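Local coordinates for protein putative arsenate reductase (Streptococcus mutans UA159, PDB 3FZ4) that probably reduces arsenate to arsenite, as a putative ArsC-family arsenate reductase with a thioredoxin-like fold, at residues A[5-10]-A[98-103]. The protein carries 1 engineered substitution. Sequence-based numbering, arbitrary orientation.
Sequences LTFYEY and PLLVKE
L5 lays its CD2 methyl against the aliphatic chain of K102. CD2 is 3.8 Å from K102 CB and lies close to CG as well. CG of L5 sits beside its backbone N (chi1 -62°), and CD2 is the branch that touches K102. CD2 also meets L100 CG. The lysine chain crosses L5 obliquely, and beyond CD it turns off, with a bend at chi3. F7 and L100 continue this face. The F7 ring lies alongside P98, with CE1 3.6 Å from P98 CB, and CD1 meets L100 CD1. Beyond the pair, A19, K20 and L23 of helix 14-26 pack on F7.

Y8 carries the other face. Its CB touches L99 CB at 4.0 Å. V101 CG2 reaches the ring edge near its plane, 4.1 Å from Y8 CE2. T6 and V101 meet CB to CB next to it. I33 of strand 30-34 and I106 and I109 of strand 105-109 extend this side.

The backbones of strands 5-9 and 99-102 run antiparallel and share four hydrogen bonds. T6 and V101 bond in both directions, and T6 N to V101 O is short and nearly straight (2.8 Å, 169°). Y8 and L99 form the second such pair. L99 N to Y8 O is longer at 3.2 Å. L5-K102 and F7-L100 are the non-hydrogen-bonded pairs. The CA-H...O contacts of F7 and L100 lie between the hydrogen-bonded pairs, those of L5 and P98 at the ends.

Strand 99-102 follows a cis peptide bond before P98. P98 touches T15 of helix 14-26, near the C13-C16 disulfide, and its side chain lies about 4 Å from the bound sodium ion. A central antiparallel strand pair with a cis-proline facing a CxxC helix start is characteristic of the thioredoxin fold.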
loop_
_atom_site.group_PDB
_atom_site.type_symbol
_atom_site.label_atom_id
_atom_site.label_comp_id
_atom_site.label_asym_id
_atom_site.label_seq_id
_atom_site.Cartn_x
_atom_site.Cartn_y
_atom_site.Cartn_z
ATOM N N LEU A 5 -6.705 5.456 -11.290
ATOM C CA LEU A 5 -6.015 4.417 -10.492
ATOM C C LEU A 5 -4.534 4.668 -10.369
ATOM O O LEU A 5 -3.825 4.937 -11.361
ATOM C CB LEU A 5 -6.198 3.001 -11.045
ATOM C CG LEU A 5 -7.605 2.432 -11.107
ATOM C CD1 LEU A 5 -7.552 1.090 -11.752
ATOM C CD2 LEU A 5 -8.214 2.296 -9.716
ATOM N N THR A 6 -4.067 4.594 -9.125
ATOM C CA THR A 6 -2.639 4.638 -8.805
ATOM C C THR A 6 -2.242 3.257 -8.239
ATOM O O THR A 6 -2.951 2.712 -7.377
ATOM C CB THR A 6 -2.327 5.753 -7.805
ATOM O OG1 THR A 6 -2.834 6.974 -8.358
ATOM C CG2 THR A 6 -0.881 5.867 -7.570
ATOM N N PHE A 7 -1.171 2.696 -8.783
ATOM C CA PHE A 7 -0.703 1.352 -8.445
ATOM C C PHE A 7 0.698 1.477 -7.852
ATOM O O PHE A 7 1.631 1.853 -8.557
ATOM C CB PHE A 7 -0.703 0.496 -9.720
ATOM C CG PHE A 7 -0.160 -0.885 -9.537
ATOM C CD1 PHE A 7 -0.833 -1.829 -8.737
ATOM C CD2 PHE A 7 1.034 -1.247 -10.182
ATOM C CE1 PHE A 7 -0.311 -3.132 -8.615
ATOM C CE2 PHE A 7 1.547 -2.549 -10.064
ATOM C CZ PHE A 7 0.898 -3.478 -9.257
ATOM N N TYR A 8 0.816 1.210 -6.556
ATOM C CA TYR A 8 2.116 1.282 -5.890
ATOM C C TYR A 8 2.769 -0.090 -5.886
ATOM O O TYR A 8 2.156 -1.078 -5.464
ATOM C CB TYR A 8 1.960 1.765 -4.464
ATOM C CG TYR A 8 1.694 3.223 -4.349
ATOM C CD1 TYR A 8 2.755 4.105 -4.284
ATOM C CD2 TYR A 8 0.396 3.729 -4.275
ATOM C CE1 TYR A 8 2.548 5.471 -4.205
ATOM C CE2 TYR A 8 0.176 5.115 -4.148
ATOM C CZ TYR A 8 1.276 5.965 -4.126
ATOM O OH TYR A 8 1.095 7.340 -4.029
ATOM N N GLU A 9 4.012 -0.158 -6.351
ATOM C CA GLU A 9 4.684 -1.442 -6.591
ATOM C C GLU A 9 6.167 -1.301 -6.291
ATOM O O GLU A 9 6.644 -0.228 -5.950
ATOM C CB GLU A 9 4.473 -1.895 -8.046
ATOM C CG GLU A 9 5.003 -0.886 -9.066
ATOM C CD GLU A 9 5.162 -1.475 -10.440
ATOM O OE1 GLU A 9 5.217 -2.705 -10.540
ATOM O OE2 GLU A 9 5.219 -0.707 -11.397
ATOM N N TYR A 10 6.898 -2.393 -6.449
ATOM C CA TYR A 10 8.345 -2.430 -6.244
ATOM C C TYR A 10 8.910 -3.519 -7.166
ATOM O O TYR A 10 8.234 -4.506 -7.389
ATOM C CB TYR A 10 8.592 -2.740 -4.761
ATOM C CG TYR A 10 10.036 -2.650 -4.368
ATOM C CD1 TYR A 10 10.729 -1.432 -4.401
ATOM C CD2 TYR A 10 10.713 -3.783 -3.924
ATOM C CE1 TYR A 10 12.104 -1.366 -4.049
ATOM C CE2 TYR A 10 12.058 -3.721 -3.544
ATOM C CZ TYR A 10 12.738 -2.518 -3.610
ATOM O OH TYR A 10 14.068 -2.475 -3.247
ATOM N N PRO A 98 1.382 -4.877 -3.235
ATOM C CA PRO A 98 0.997 -3.624 -3.891
ATOM C C PRO A 98 -0.129 -2.885 -3.189
ATOM O O PRO A 98 -0.817 -3.439 -2.313
ATOM C CB PRO A 98 0.531 -4.080 -5.268
ATOM C CG PRO A 98 0.033 -5.496 -5.034
ATOM C CD PRO A 98 0.939 -6.070 -3.973
ATOM N N LEU A 99 -0.329 -1.628 -3.583
ATOM C CA LEU A 99 -1.520 -0.878 -3.195
ATOM C C LEU A 99 -2.193 -0.401 -4.458
ATOM O O LEU A 99 -1.525 -0.015 -5.422
ATOM C CB LEU A 99 -1.177 0.376 -2.412
ATOM C CG LEU A 99 -0.327 0.226 -1.172
ATOM C CD1 LEU A 99 0.056 1.623 -0.648
ATOM C CD2 LEU A 99 -1.065 -0.575 -0.100
ATOM N N LEU A 100 -3.519 -0.486 -4.466
ATOM C CA LEU A 100 -4.329 0.094 -5.527
ATOM C C LEU A 100 -5.198 1.184 -4.936
ATOM O O LEU A 100 -5.871 0.969 -3.933
ATOM C CB LEU A 100 -5.149 -0.991 -6.230
ATOM C CG LEU A 100 -5.811 -0.561 -7.539
ATOM C CD1 LEU A 100 -4.770 -0.325 -8.606
ATOM C CD2 LEU A 100 -6.830 -1.593 -7.991
ATOM N N VAL A 101 -5.114 2.365 -5.537
ATOM C CA VAL A 101 -5.706 3.594 -5.018
ATOM C C VAL A 101 -6.543 4.192 -6.129
ATOM O O VAL A 101 -6.105 4.240 -7.267
ATOM C CB VAL A 101 -4.596 4.544 -4.552
ATOM C CG1 VAL A 101 -5.165 5.856 -4.007
ATOM C CG2 VAL A 101 -3.712 3.873 -3.505
ATOM N N LYS A 102 -7.750 4.649 -5.795
ATOM C CA LYS A 102 -8.640 5.256 -6.793
ATOM C C LYS A 102 -9.004 6.646 -6.323
ATOM O O LYS A 102 -9.609 6.812 -5.268
ATOM C CB LYS A 102 -9.911 4.432 -7.030
ATOM C CG LYS A 102 -10.713 4.886 -8.257
ATOM C CD LYS A 102 -11.874 3.932 -8.549
ATOM C CE LYS A 102 -12.907 3.942 -7.402
ATOM N NZ LYS A 102 -14.184 3.229 -7.738
ATOM N N GLU A 103 -8.605 7.644 -7.106
ATOM C CA GLU A 103 -8.866 9.048 -6.750
ATOM C C GLU A 103 -8.473 9.327 -5.294
ATOM O O GLU A 103 -9.204 9.945 -4.529
ATOM C CB GLU A 103 -10.319 9.461 -7.042
ATOM C CG GLU A 103 -10.664 9.239 -8.512
ATOM C CD GLU A 103 -12.060 9.675 -8.941
ATOM O OE1 GLU A 103 -13.048 9.429 -8.219
ATOM O OE2 GLU A 103 -12.158 10.244 -10.042
#